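Putative glucoamylase (Bacteroides uniformis, PDB 4GL3) probably hydrolyses glycosidic bonds in glucose-containing saccharides, acting as a glycoside hydrolase with a six-hairpin fold. Local coordinates at residues I64-G67 with I68-F72; A79-M82 with L83-V86; A128-F131 with E132-A136; L135-H138 with Q139-K143. All coordinates share one frame; numbering follows the deposited sequence. Where two conformers were deposited one is given.

Contact 1 (I64-G67 with I68-F72); sequences IIVG and IERGF
The ring of Phe72 lies back against Gly67, which it meets obliquely with CD2 3.7 Å from the glycine CA, while CB of Arg70 stands 3.6 Å above one ring face, offset toward the rim. The fold-back belongs to a Schellman motif that ends helix 54-69. Gly71 takes a positive phi (76°), a conformation easiest for a residue without a CB, and its N donates to Ile68 O at 3.1 Å. Phe72 N then reaches back to Gly67 O, a weak bond because its N-H is aimed poorly. Phe72 carries CG anti to its own carbonyl carbon (chi1 -55°), which brings the ring over the last helical turn, where it packs on the CA of Gly67. Beyond, the ring meets that of Phe27, on helix 15-27.

The isoleucines give the preceding turn its apolar surface: Ile68 CD1 lies 4.3 Å from Ile64 CG2, and Ile68 CG1 rests near Ile64 O. Glu69 and Arg70 suit the outer side of the helix end, since their chains bend at chi2 and lead their charges away, Glu69 to the hydroxyl of Tyr140 and Arg70 to a salt bridge with Glu389. At its root Arg70 still belongs to the helix: its N donates to Val66 O at 2.8 Å, with its CB 3.5 Å from the same atom.

Contact 2 (A79-M82 with L83-V86); sequences AERM and LKIV
Met82, Arg81 and Leu83 carry most of this contact, and each meets the following turn of helix 75-90 in a different way. Met82, present as selenomethionine, is tied to Val86 twice over: its O accepts from Val86 N at 3.0 Å, and its chain, bent at both chi2 and chi3, brings SE within 4.4 Å of Val86 CG1. A long, flexible, unbranched apolar chain suits this buried position, where it also touches Val61 and Ile64 of helix 54-69 and Ile151 of helix 146-161.

Arg81 has two neighbours one turn on. Its CG lies 4.1 Å from Ile85 CD1, so the aliphatic root of the chain joins the apolar side. Farther out it runs alongside Lys84, pointing the same way, with CD 4.0 Å from Lys84 CE and NE 3.9 Å from Lys84 NZ. The like charges are close, but each has a partner beyond the helix: Arg81 NH1 donates to Trp31 O and its guanidinium makes a cation-pi contact with that tryptophan, while Lys84 NZ bonds to Pro36 O. These outside bonds probably offset the repulsion.

Leu83 rests its CB 3.5 Å from Ala79 O and sends the rest of its chain away toward Arg150. Its N donates to that same carbonyl at 2.9 Å, the first of four successive i to i+4 bonds, of which that of Val86 is the last. The arrangement is that of a regular amphipathic alpha-helix, packed between other helices as in the alpha/alpha-barrel of six-hairpin glycosidases.

Contact 3 (A128-F131 with E132-A136); sequences AFMF and EGLLA
Met130 and Leu134 cross obliquely one turn apart, SE of the selenomethionine lying 3.9 Å from Leu134 CG. The CG of Met130 is anti to its backbone N (chi1 171°), and the bends at chi2 and chi3 then bring the selenium over the leucine branch; Leu134 CD1 packs against Met130 CG at the same distance. The same CD1 also approaches the ring of Phe131, more loosely, at 4.3 Å from CE1. Leucine suits the spot because its CD1 touches both side chains while its CG and CD2 lie by the selenium. With an alanine here the selenomethionine would lose its branched partner, and its bent end would probably be freer to turn.

Phe129 and Glu132 instead lie side by side and point the same way, with ring and carboxylate planes 45° apart. Glu132 OE1 comes 3.7 Å from Phe129 CD1. The glutamate chain is fully extended, and its other oxygen, OE2, accepts from Gly258 N, which gives this buried carboxylate a polar mate and fixes its direction. Gly133 N donates to Phe129 O, and Leu135 lays CG 3.4 Å from Phe131 O, whose carbonyl also receives the N-H of Leu135 at 2.8 Å.

All the touching residues are buried, as befits the middle of helix 124-140. Met130 faces helix 54-69, Leu134 and Phe131 meet helix 146-161, and Ala128, Phe129 and Phe131 pack on helix 197-205.

Contact 4 (L135-H138 with Q139-K143); sequences LAAH and QYFTK
His138 ND1 donates to Gln139 OE1 at 2.9 Å, a nearly straight bond (160°) between groups that share a plane: ring and amide are only 7° apart, and the oxygen sits at the ring's edge. Gln139 carries CG anti to its own carbonyl carbon, which sets that atom 3.3 Å from Leu135 O; the bend at chi2 then carries the amide back to His138. A water donates to His138 O at 2.7 Å and, weakly, to the same OE1. Farther out, Gln139 NE2 bonds to Ser402 OG, which sets the amide's rotation from its other end; a histidine and a glutamine thus suit this partly exposed helix end by supplying matched donors and acceptors. Replacing His138 by a leucine would remove the N-H and is likely to leave OE1 with little more than its weak water.

On the buried side Ala137 O gathers two donors: Phe141 N comes almost straight at it (3.0 Å, 179°), whereas Tyr140 N lies above the carbonyl plane. The same oxygen sits at the edge of the Phe141 ring, 3.3 Å from CD2, and Ala137 CB lies 4.1 Å from Phe141 CD2. Tyr140 CD2 stands over the centre of one face of the phenylalanine ring. Arg152 of helix 146-161 takes Phe141 O and Lys143 O. Here helix 124-140 ends, and the chain passes into an inverse gamma turn centred on Phe141 that leads toward helix 146-161.

Overall arrangement
Contact 3 is wholly buried, its centre about 10 Å from that of the chain, whereas the centres of contacts 1, 2 and 4 lie about 18 to 20 Å from it and these contacts are partly exposed. Contacts 3 and 4 share helix 124-140, as well as Leu135 and Ala136: its middle is largely apolar, while its end has a polar outer side as well as an apolar inner one. Contacts 1 and 4 both finish helices, one by a Schellman motif and the other by an inverse gamma turn, and Glu69 and Tyr140 join them. Contact 2 is mid-helix but charged on its outer side. Inward, Met82 packs on Ile64, Ala137 and Phe141, and Val86 on Leu134, giving helices 54-69, 75-90 and 124-140 one apolar interior, consistent with an alpha/alpha-barrel.

Contact 1 (I64-G67 with I68-F72)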
ATOM      1  N   ILE A  64      -8.048  -1.535 -10.258  1.00 30.10           N
ATOM      2  CA  ILE A  64      -9.174  -1.536 -11.179  1.00 27.02           C
ATOM      3  C   ILE A  64      -9.324  -0.159 -11.889  1.00 30.74           C
ATOM      4  O   ILE A  64      -9.528  -0.097 -13.116  1.00 29.23           O
ATOM      5  CB  ILE A  64     -10.481  -1.950 -10.510  1.00 28.61           C
ATOM      6  CG1 ILE A  64     -10.407  -3.443 -10.178  1.00 28.40           C
ATOM      7  CG2 ILE A  64     -11.685  -1.661 -11.412  1.00 26.86           C
ATOM      8  CD1 ILE A  64     -11.384  -3.866  -9.104  1.00 32.99           C
ATOM      9  N   ILE A  65      -9.208   0.927 -11.136  1.00 28.52           N
ATOM     10  CA  ILE A  65      -9.305   2.272 -11.714  1.00 27.94           C
ATOM     11  C   ILE A  65      -8.186   2.499 -12.755  1.00 29.30           C
ATOM     12  O   ILE A  65      -8.461   2.986 -13.869  1.00 28.56           O
ATOM     13  CB  ILE A  65      -9.270   3.382 -10.640  1.00 27.27           C
ATOM     14  CG1 ILE A  65     -10.414   3.172  -9.605  1.00 29.08           C
ATOM     15  CG2 ILE A  65      -9.380   4.763 -11.307  1.00 28.72           C
ATOM     16  CD1 ILE A  65     -10.178   3.934  -8.291  1.00 25.43           C
ATOM     17  N   VAL A  66      -6.957   2.082 -12.420  1.00 28.67           N
ATOM     18  CA  VAL A  66      -5.816   2.145 -13.354  1.00 28.68           C
ATOM     19  C   VAL A  66      -6.135   1.363 -14.632  1.00 30.75           C
ATOM     20  O   VAL A  66      -5.978   1.853 -15.752  1.00 31.29           O
ATOM     21  CB  VAL A  66      -4.511   1.633 -12.693  1.00 30.13           C
ATOM     22  CG1 VAL A  66      -3.349   1.534 -13.696  1.00 29.71           C
ATOM     23  CG2 VAL A  66      -4.108   2.531 -11.508  1.00 30.08           C
ATOM     24  N   GLY A  67      -6.663   0.164 -14.448  1.00 30.85           N
ATOM     25  CA  GLY A  67      -7.022  -0.717 -15.577  1.00 31.38           C
ATOM     26  C   GLY A  67      -8.081  -0.166 -16.517  1.00 33.48           C
ATOM     27  O   GLY A  67      -7.992  -0.369 -17.735  1.00 35.06           O
ATOM     28  N   ILE A  68      -9.075   0.536 -15.969  1.00 31.03           N
ATOM     29  CA  ILE A  68     -10.069   1.189 -16.810  1.00 33.38           C
ATOM     30  C   ILE A  68      -9.397   2.273 -17.656  1.00 35.30           C
ATOM     31  O   ILE A  68      -9.588   2.325 -18.863  1.00 33.34           O
ATOM     32  CB  ILE A  68     -11.215   1.855 -16.015  1.00 32.71           C
ATOM     33  CG1 ILE A  68     -12.060   0.808 -15.273  1.00 36.41           C
ATOM     34  CG2 ILE A  68     -12.091   2.654 -16.967  1.00 32.00           C
ATOM     35  CD1 ILE A  68     -12.960   1.388 -14.184  1.00 35.78           C
ATOM     36  N   GLU A  69      -8.628   3.133 -17.000  1.00 33.45           N
ATOM     37  CA  GLU A  69      -7.947   4.244 -17.665  1.00 38.33           C
ATOM     38  C   GLU A  69      -6.905   3.775 -18.675  1.00 39.69           C
ATOM     39  O   GLU A  69      -6.691   4.456 -19.653  1.00 36.99           O
ATOM     40  CB  GLU A  69      -7.313   5.179 -16.620  1.00 35.54           C
ATOM     41  CG  GLU A  69      -8.372   5.966 -15.867  1.00 42.95           C
ATOM     42  CD  GLU A  69      -9.159   6.906 -16.773  1.00 44.65           C
ATOM     43  OE1 GLU A  69      -8.523   7.670 -17.533  1.00 45.13           O
ATOM     44  OE2 GLU A  69     -10.399   6.879 -16.737  1.00 39.14           O
ATOM     45  N   ARG A  70      -6.260   2.627 -18.432  1.00 33.68           N
ATOM     46  CA  ARG A  70      -5.297   2.060 -19.380  1.00 34.55           C
ATOM     47  C   ARG A  70      -5.948   1.196 -20.454  1.00 35.78           C
ATOM     48  O   ARG A  70      -5.266   0.726 -21.364  1.00 34.39           O
ATOM     49  CB  ARG A  70      -4.217   1.249 -18.664  1.00 35.72           C
ATOM     50  CG  ARG A  70      -3.182   2.108 -17.941  1.00 34.40           C
ATOM     51  CD  ARG A  70      -2.197   2.738 -18.909  1.00 35.17           C
ATOM     52  NE  ARG A  70      -1.644   3.960 -18.296  1.00 39.65           N
ATOM     53  CZ  ARG A  70      -0.921   4.872 -18.936  1.00 37.86           C
ATOM     54  NH1 ARG A  70      -0.602   4.697 -20.213  1.00 33.15           N
ATOM     55  NH2 ARG A  70      -0.522   5.964 -18.303  1.00 38.39           N
ATOM     56  N   GLY A  71      -7.265   1.017 -20.384  1.00 35.16           N
ATOM     57  CA  GLY A  71      -7.963   0.227 -21.372  1.00 34.87           C
ATOM     58  C   GLY A  71      -7.776  -1.282 -21.210  1.00 35.93           C
ATOM     59  O   GLY A  71      -8.088  -2.036 -22.120  1.00 38.63           O
ATOM     60  N   PHE A  72      -7.312  -1.739 -20.056  1.00 36.27           N
ATOM     61  CA  PHE A  72      -7.238  -3.179 -19.790  1.00 35.12           C
ATOM     62  C   PHE A  72      -8.628  -3.791 -19.643  1.00 40.57           C
ATOM     63  O   PHE A  72      -8.807  -4.950 -19.981  1.00 41.84           O
ATOM     64  CB  PHE A  72      -6.422  -3.511 -18.527  1.00 35.31           C
ATOM     65  CG  PHE A  72      -5.012  -2.951 -18.503  1.00 29.88           C
ATOM     66  CD1 PHE A  72      -4.309  -2.709 -19.670  1.00 38.70           C
ATOM     67  CD2 PHE A  72      -4.406  -2.684 -17.291  1.00 32.37           C
ATOM     68  CE1 PHE A  72      -3.030  -2.195 -19.621  1.00 37.65           C
ATOM     69  CE2 PHE A  72      -3.148  -2.170 -17.234  1.00 34.74           C
ATOM     70  CZ  PHE A  72      -2.445  -1.929 -18.400  1.00 31.04           C
TER

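Contact 2 (A79-M82 with L83-V86)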
ATOM      1  N   ALA A  79     -16.757  -0.938 -13.385  1.00 33.15           N
ATOM      2  CA  ALA A  79     -17.846  -0.513 -12.488  1.00 31.73           C
ATOM      3  C   ALA A  79     -18.613  -1.724 -11.956  1.00 29.77           C
ATOM      4  O   ALA A  79     -18.975  -1.793 -10.774  1.00 29.37           O
ATOM      5  CB  ALA A  79     -18.782   0.451 -13.222  1.00 29.57           C
ATOM      6  N   GLU A  80     -18.854  -2.695 -12.830  1.00 33.62           N
ATOM      7  CA  GLU A  80     -19.560  -3.906 -12.435  1.00 36.90           C
ATOM      8  C   GLU A  80     -18.797  -4.636 -11.335  1.00 33.51           C
ATOM      9  O   GLU A  80     -19.379  -5.011 -10.282  1.00 33.37           O
ATOM     10  CB  GLU A  80     -19.789  -4.809 -13.660  1.00 36.51           C
ATOM     11  CG  GLU A  80     -20.442  -6.153 -13.340  1.00 41.05           C
ATOM     12  CD  GLU A  80     -20.620  -6.986 -14.595  1.00 49.65           C
ATOM     13  OE1 GLU A  80     -19.667  -7.061 -15.421  1.00 43.39           O
ATOM     14  OE2 GLU A  80     -21.717  -7.537 -14.762  1.00 52.16           O
ATOM     15  N   ARG A  81     -17.489  -4.805 -11.552  1.00 29.95           N
ATOM     16  CA  ARG A  81     -16.614  -5.413 -10.541  1.00 28.89           C
ATOM     17  C   ARG A  81     -16.610  -4.601  -9.226  1.00 31.28           C
ATOM     18  O   ARG A  81     -16.721  -5.162  -8.146  1.00 26.06           O
ATOM     19  CB  ARG A  81     -15.178  -5.539 -11.070  1.00 27.74           C
ATOM     20  CG  ARG A  81     -14.160  -6.223 -10.133  1.00 28.82           C
ATOM     21  CD  ARG A  81     -14.511  -7.675  -9.839  1.00 29.22           C
ATOM     22  NE  ARG A  81     -14.531  -8.497 -11.046  1.00 31.38           N
ATOM     23  CZ  ARG A  81     -13.487  -9.180 -11.514  1.00 27.94           C
ATOM     24  NH1 ARG A  81     -12.321  -9.204 -10.885  1.00 28.43           N
ATOM     25  NH2 ARG A  81     -13.623  -9.884 -12.605  1.00 32.12           N
HETATM   26  N   MSE A  82     -16.429  -3.294  -9.329  1.00 28.85           N
HETATM   27  CA  MSE A  82     -16.410  -2.431  -8.175  1.00 28.06           C
HETATM   28  C   MSE A  82     -17.712  -2.548  -7.350  1.00 27.28           C
HETATM   29  O   MSE A  82     -17.663  -2.613  -6.113  1.00 30.04           O
HETATM   30  CB  MSE A  82     -16.202  -0.969  -8.601  1.00 30.40           C
HETATM   31  CG  MSE A  82     -15.989   0.001  -7.442  1.00 27.76           C
HETATM   32 SE   MSE A  82     -14.352  -0.291  -6.452  0.75 25.23          SE
HETATM   33  CE  MSE A  82     -13.188  -0.492  -7.991  1.00 29.23           C
ATOM     34  N   LEU A  83     -18.849  -2.561  -8.020  1.00 27.15           N
ATOM     35  CA  LEU A  83     -20.127  -2.762  -7.339  1.00 27.79           C
ATOM     36  C   LEU A  83     -20.150  -4.114  -6.608  1.00 30.67           C
ATOM     37  O   LEU A  83     -20.601  -4.160  -5.460  1.00 28.07           O
ATOM     38  CB  LEU A  83     -21.351  -2.588  -8.283  1.00 28.19           C
ATOM     39  CG  LEU A  83     -22.765  -2.683  -7.648  1.00 29.59           C
ATOM     40  CD1 LEU A  83     -22.911  -1.710  -6.473  1.00 29.76           C
ATOM     41  CD2 LEU A  83     -23.868  -2.463  -8.681  1.00 28.97           C
ATOM     42  N   LYS A  84     -19.654  -5.186  -7.233  1.00 29.07           N
ATOM     43  CA  LYS A  84     -19.572  -6.480  -6.575  1.00 29.95           C
ATOM     44  C   LYS A  84     -18.734  -6.375  -5.261  1.00 30.33           C
ATOM     45  O   LYS A  84     -19.140  -6.883  -4.215  1.00 26.73           O
ATOM     46  CB  LYS A  84     -19.000  -7.571  -7.502  1.00 30.10           C
ATOM     47  CG  LYS A  84     -18.871  -8.981  -6.882  1.00 33.45           C
ATOM     48  CD  LYS A  84     -18.726 -10.087  -7.938  1.00 37.39           C
ATOM     49  CE  LYS A  84     -17.316 -10.110  -8.487  1.00 38.57           C
ATOM     50  NZ  LYS A  84     -17.051 -11.102  -9.601  1.00 34.85           N
ATOM     51  N   ILE A  85     -17.592  -5.696  -5.334  1.00 28.03           N
ATOM     52  CA  ILE A  85     -16.705  -5.551  -4.233  1.00 24.46           C
ATOM     53  C   ILE A  85     -17.348  -4.802  -3.085  1.00 26.82           C
ATOM     54  O   ILE A  85     -17.324  -5.291  -1.952  1.00 21.98           O
ATOM     55  CB  ILE A  85     -15.378  -4.849  -4.633  1.00 23.30           C
ATOM     56  CG1 ILE A  85     -14.517  -5.774  -5.497  1.00 25.90           C
ATOM     57  CG2 ILE A  85     -14.580  -4.424  -3.400  1.00 19.91           C
ATOM     58  CD1 ILE A  85     -13.389  -5.058  -6.280  1.00 25.10           C
ATOM     59  N   VAL A  86     -17.920  -3.639  -3.357  1.00 26.67           N
ATOM     60  CA  VAL A  86     -18.463  -2.815  -2.274  1.00 28.77           C
ATOM     61  C   VAL A  86     -19.763  -3.386  -1.721  1.00 25.45           C
ATOM     62  O   VAL A  86     -20.045  -3.267  -0.502  1.00 25.55           O
ATOM     63  CB  VAL A  86     -18.583  -1.303  -2.658  1.00 27.43           C
ATOM     64  CG1 VAL A  86     -17.238  -0.802  -3.108  1.00 24.52           C
ATOM     65  CG2 VAL A  86     -19.637  -1.031  -3.714  1.00 21.10           C
TER

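Contact 3 (A128-F131 with E132-A136)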
ATOM      1  N   ALA A 128      -7.777   0.840   6.704  1.00 20.67           N
ATOM      2  CA  ALA A 128      -7.393   2.172   6.215  1.00 22.11           C
ATOM      3  C   ALA A 128      -6.906   2.079   4.747  1.00 21.70           C
ATOM      4  O   ALA A 128      -7.217   2.945   3.947  1.00 21.65           O
ATOM      5  CB  ALA A 128      -6.316   2.810   7.108  1.00 19.22           C
ATOM      6  N   PHE A 129      -6.157   1.035   4.410  1.00 20.00           N
ATOM      7  CA  PHE A 129      -5.705   0.852   3.045  1.00 23.05           C
ATOM      8  C   PHE A 129      -6.893   0.556   2.124  1.00 25.13           C
ATOM      9  O   PHE A 129      -6.965   1.060   0.965  1.00 23.58           O
ATOM     10  CB  PHE A 129      -4.644  -0.232   2.955  1.00 23.67           C
ATOM     11  CG  PHE A 129      -3.390   0.060   3.735  1.00 22.22           C
ATOM     12  CD1 PHE A 129      -2.893   1.371   3.877  1.00 25.47           C
ATOM     13  CD2 PHE A 129      -2.675  -0.982   4.283  1.00 23.29           C
ATOM     14  CE1 PHE A 129      -1.692   1.616   4.580  1.00 25.23           C
ATOM     15  CE2 PHE A 129      -1.499  -0.747   5.007  1.00 23.47           C
ATOM     16  CZ  PHE A 129      -1.037   0.547   5.173  1.00 24.89           C
HETATM   17  N   MSE A 130      -7.883  -0.170   2.645  1.00 23.23           N
HETATM   18  CA  MSE A 130      -9.133  -0.366   1.881  1.00 21.21           C
HETATM   19  C   MSE A 130      -9.828   0.994   1.658  1.00 23.76           C
HETATM   20  O   MSE A 130     -10.256   1.284   0.539  1.00 25.08           O
HETATM   21  CB  MSE A 130     -10.076  -1.410   2.517  1.00 23.82           C
HETATM   22  CG  MSE A 130     -11.458  -1.440   1.847  1.00 20.99           C
HETATM   23 SE   MSE A 130     -11.367  -2.051   0.018  0.75 20.10          SE
HETATM   24  CE  MSE A 130     -10.966  -3.867   0.378  1.00 22.88           C
ATOM     25  N   PHE A 131      -9.957   1.822   2.703  1.00 25.05           N
ATOM     26  CA  PHE A 131     -10.617   3.133   2.556  1.00 24.00           C
ATOM     27  C   PHE A 131      -9.816   4.069   1.651  1.00 23.98           C
ATOM     28  O   PHE A 131     -10.372   4.886   0.958  1.00 24.62           O
ATOM     29  CB  PHE A 131     -10.933   3.767   3.922  1.00 22.79           C
ATOM     30  CG  PHE A 131     -12.196   3.206   4.558  1.00 23.14           C
ATOM     31  CD1 PHE A 131     -13.401   3.396   3.966  1.00 22.32           C
ATOM     32  CD2 PHE A 131     -12.134   2.399   5.674  1.00 24.17           C
ATOM     33  CE1 PHE A 131     -14.572   2.832   4.464  1.00 24.93           C
ATOM     34  CE2 PHE A 131     -13.289   1.857   6.221  1.00 23.88           C
ATOM     35  CZ  PHE A 131     -14.511   2.069   5.599  1.00 23.15           C
ATOM     36  N   GLU A 132      -8.499   3.952   1.668  1.00 23.76           N
ATOM     37  CA  GLU A 132      -7.660   4.731   0.728  1.00 25.99           C
ATOM     38  C   GLU A 132      -8.118   4.466  -0.718  1.00 26.62           C
ATOM     39  O   GLU A 132      -8.475   5.375  -1.476  1.00 26.16           O
ATOM     40  CB  GLU A 132      -6.170   4.405   0.972  1.00 25.37           C
ATOM     41  CG  GLU A 132      -5.177   5.214   0.136  1.00 26.43           C
ATOM     42  CD  GLU A 132      -3.735   4.812   0.413  1.00 32.66           C
ATOM     43  OE1 GLU A 132      -3.466   3.842   1.174  1.00 28.56           O
ATOM     44  OE2 GLU A 132      -2.838   5.470  -0.126  1.00 36.35           O
ATOM     45  N   GLY A 133      -8.234   3.203  -1.075  1.00 26.12           N
ATOM     46  CA  GLY A 133      -8.828   2.853  -2.341  1.00 30.31           C
ATOM     47  C   GLY A 133     -10.293   3.222  -2.555  1.00 27.37           C
ATOM     48  O   GLY A 133     -10.644   3.723  -3.609  1.00 24.74           O
ATOM     49  N   LEU A 134     -11.159   2.977  -1.569  1.00 24.65           N
ATOM     50  CA  LEU A 134     -12.587   3.251  -1.744  1.00 23.95           C
ATOM     51  C   LEU A 134     -12.830   4.747  -1.889  1.00 26.68           C
ATOM     52  O   LEU A 134     -13.710   5.154  -2.662  1.00 25.34           O
ATOM     53  CB  LEU A 134     -13.463   2.641  -0.643  1.00 23.95           C
ATOM     54  CG  LEU A 134     -13.531   1.092  -0.506  1.00 24.81           C
ATOM     55  CD1 LEU A 134     -14.436   0.728   0.706  1.00 23.92           C
ATOM     56  CD2 LEU A 134     -14.019   0.412  -1.791  1.00 21.63           C
ATOM     57  N   LEU A 135     -12.044   5.591  -1.214  1.00 24.71           N
ATOM     58  CA  LEU A 135     -12.317   7.032  -1.363  1.00 24.82           C
ATOM     59  C   LEU A 135     -11.892   7.542  -2.771  1.00 26.49           C
ATOM     60  O   LEU A 135     -12.580   8.381  -3.342  1.00 26.83           O
ATOM     61  CB  LEU A 135     -11.736   7.862  -0.215  1.00 23.87           C
ATOM     62  CG  LEU A 135     -12.352   7.649   1.172  1.00 30.94           C
ATOM     63  CD1 LEU A 135     -11.729   8.663   2.128  1.00 30.49           C
ATOM     64  CD2 LEU A 135     -13.863   7.803   1.181  1.00 30.42           C
ATOM     65  N   ALA A 136     -10.794   7.003  -3.312  1.00 29.11           N
ATOM     66  CA  ALA A 136     -10.406   7.217  -4.705  1.00 31.75           C
ATOM     67  C   ALA A 136     -11.529   6.748  -5.622  1.00 30.62           C
ATOM     68  O   ALA A 136     -11.944   7.482  -6.519  1.00 29.46           O
ATOM     69  CB  ALA A 136      -9.083   6.507  -5.043  1.00 23.94           C
TER

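Contact 4 (L135-H138 with Q139-K143)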
ATOM      1  N   LEU A 135     -12.044   5.591  -1.214  1.00 24.71           N
ATOM      2  CA  LEU A 135     -12.317   7.032  -1.363  1.00 24.82           C
ATOM      3  C   LEU A 135     -11.892   7.542  -2.771  1.00 26.49           C
ATOM      4  O   LEU A 135     -12.580   8.381  -3.342  1.00 26.83           O
ATOM      5  CB  LEU A 135     -11.736   7.862  -0.215  1.00 23.87           C
ATOM      6  CG  LEU A 135     -12.352   7.649   1.172  1.00 30.94           C
ATOM      7  CD1 LEU A 135     -11.729   8.663   2.128  1.00 30.49           C
ATOM      8  CD2 LEU A 135     -13.863   7.803   1.181  1.00 30.42           C
ATOM      9  N   ALA A 136     -10.794   7.003  -3.312  1.00 29.11           N
ATOM     10  CA  ALA A 136     -10.406   7.217  -4.705  1.00 31.75           C
ATOM     11  C   ALA A 136     -11.529   6.748  -5.622  1.00 30.62           C
ATOM     12  O   ALA A 136     -11.944   7.482  -6.519  1.00 29.46           O
ATOM     13  CB  ALA A 136      -9.083   6.507  -5.043  1.00 23.94           C
ATOM     14  N   ALA A 137     -12.058   5.552  -5.395  1.00 30.09           N
ATOM     15  CA  ALA A 137     -13.154   5.036  -6.254  1.00 30.51           C
ATOM     16  C   ALA A 137     -14.402   5.919  -6.178  1.00 26.86           C
ATOM     17  O   ALA A 137     -15.028   6.199  -7.193  1.00 28.70           O
ATOM     18  CB  ALA A 137     -13.478   3.579  -5.907  1.00 26.42           C
ATOM     19  N   HIS A 138     -14.753   6.389  -4.977  1.00 28.56           N
ATOM     20  CA  HIS A 138     -15.856   7.354  -4.805  1.00 30.99           C
ATOM     21  C   HIS A 138     -15.695   8.600  -5.701  1.00 29.07           C
ATOM     22  O   HIS A 138     -16.644   9.097  -6.250  1.00 30.01           O
ATOM     23  CB  HIS A 138     -15.987   7.790  -3.315  1.00 31.41           C
ATOM     24  CG  HIS A 138     -17.177   8.651  -3.040  1.00 31.09           C
ATOM     25  ND1 HIS A 138     -17.159  10.022  -3.214  1.00 30.21           N
ATOM     26  CD2 HIS A 138     -18.424   8.343  -2.599  1.00 31.31           C
ATOM     27  CE1 HIS A 138     -18.357  10.517  -2.932  1.00 33.89           C
ATOM     28  NE2 HIS A 138     -19.147   9.523  -2.556  1.00 32.20           N
ATOM     29  N   GLN A 139     -14.477   9.077  -5.837  1.00 30.89           N
ATOM     30  CA  GLN A 139     -14.187  10.258  -6.628  1.00 31.43           C
ATOM     31  C   GLN A 139     -14.038   9.961  -8.103  1.00 33.75           C
ATOM     32  O   GLN A 139     -14.046  10.895  -8.908  1.00 31.03           O
ATOM     33  CB  GLN A 139     -12.912  10.951  -6.102  1.00 31.47           C
ATOM     34  CG  GLN A 139     -13.065  11.402  -4.652  1.00 28.84           C
ATOM     35  CD  GLN A 139     -14.185  12.416  -4.460  1.00 33.36           C
ATOM     36  OE1 GLN A 139     -15.283  12.079  -3.987  1.00 30.41           O
ATOM     37  NE2 GLN A 139     -13.936  13.658  -4.882  1.00 29.49           N
ATOM     38  N   TYR A 140     -13.914   8.686  -8.479  1.00 29.34           N
ATOM     39  CA  TYR A 140     -13.762   8.317  -9.912  1.00 29.74           C
ATOM     40  C   TYR A 140     -15.088   7.944 -10.579  1.00 33.94           C
ATOM     41  O   TYR A 140     -15.369   8.369 -11.698  1.00 32.60           O
ATOM     42  CB  TYR A 140     -12.832   7.105 -10.039  1.00 30.22           C
ATOM     43  CG  TYR A 140     -12.608   6.656 -11.478  1.00 32.95           C
ATOM     44  CD1 TYR A 140     -11.779   7.385 -12.341  1.00 33.12           C
ATOM     45  CD2 TYR A 140     -13.210   5.508 -11.972  1.00 38.72           C
ATOM     46  CE1 TYR A 140     -11.555   6.973 -13.646  1.00 33.90           C
ATOM     47  CE2 TYR A 140     -13.005   5.098 -13.278  1.00 36.41           C
ATOM     48  CZ  TYR A 140     -12.168   5.833 -14.101  1.00 34.59           C
ATOM     49  OH  TYR A 140     -11.991   5.434 -15.362  1.00 36.98           O
ATOM     50  N   PHE A 141     -15.892   7.113  -9.906  1.00 31.57           N
ATOM     51  CA  PHE A 141     -17.189   6.630 -10.457  1.00 34.75           C
ATOM     52  C   PHE A 141     -18.331   7.625 -10.279  1.00 34.20           C
ATOM     53  O   PHE A 141     -19.265   7.377  -9.506  1.00 32.38           O
ATOM     54  CB  PHE A 141     -17.558   5.273  -9.850  1.00 31.51           C
ATOM     55  CG  PHE A 141     -16.613   4.183 -10.239  1.00 27.27           C
ATOM     56  CD1 PHE A 141     -16.681   3.615 -11.488  1.00 31.06           C
ATOM     57  CD2 PHE A 141     -15.631   3.778  -9.387  1.00 28.73           C
ATOM     58  CE1 PHE A 141     -15.783   2.646 -11.877  1.00 32.26           C
ATOM     59  CE2 PHE A 141     -14.744   2.787  -9.739  1.00 28.86           C
ATOM     60  CZ  PHE A 141     -14.842   2.206 -10.992  1.00 29.03           C
ATOM     61  N   THR A 142     -18.255   8.717 -11.042  1.00 33.99           N
ATOM     62  CA  THR A 142     -19.102   9.893 -10.866  1.00 34.15           C
ATOM     63  C   THR A 142     -20.266   9.966 -11.844  1.00 36.94           C
ATOM     64  O   THR A 142     -20.995  10.936 -11.831  1.00 40.96           O
ATOM     65  CB  THR A 142     -18.259  11.184 -11.037  1.00 37.87           C
ATOM     66  OG1 THR A 142     -17.669  11.157 -12.323  1.00 39.33           O
ATOM     67  CG2 THR A 142     -17.132  11.257 -10.047  1.00 33.89           C
ATOM     68  N   LYS A 143     -20.471   8.961 -12.690  1.00 38.39           N
ATOM     69  CA  LYS A 143     -21.570   8.986 -13.664  0.50 40.32           C
ATOM     70  C   LYS A 143     -22.922   8.865 -12.972  1.00 39.74           C
ATOM     71  O   LYS A 143     -23.047   8.181 -11.965  1.00 37.50           O
ATOM     72  CB  LYS A 143     -21.448   7.828 -14.655  0.50 39.81           C
ATOM     73  CG  LYS A 143     -20.167   7.820 -15.452  0.50 40.64           C
ATOM     74  CD  LYS A 143     -20.331   6.945 -16.672  0.50 41.72           C
ATOM     75  CE  LYS A 143     -19.329   7.313 -17.742  0.50 41.89           C
ATOM     76  NZ  LYS A 143     -19.758   6.644 -18.989  0.50 43.62           N
TER
HETATM   77  O   HOH W   1     -17.762  11.583  -6.312  1.00 36.49           O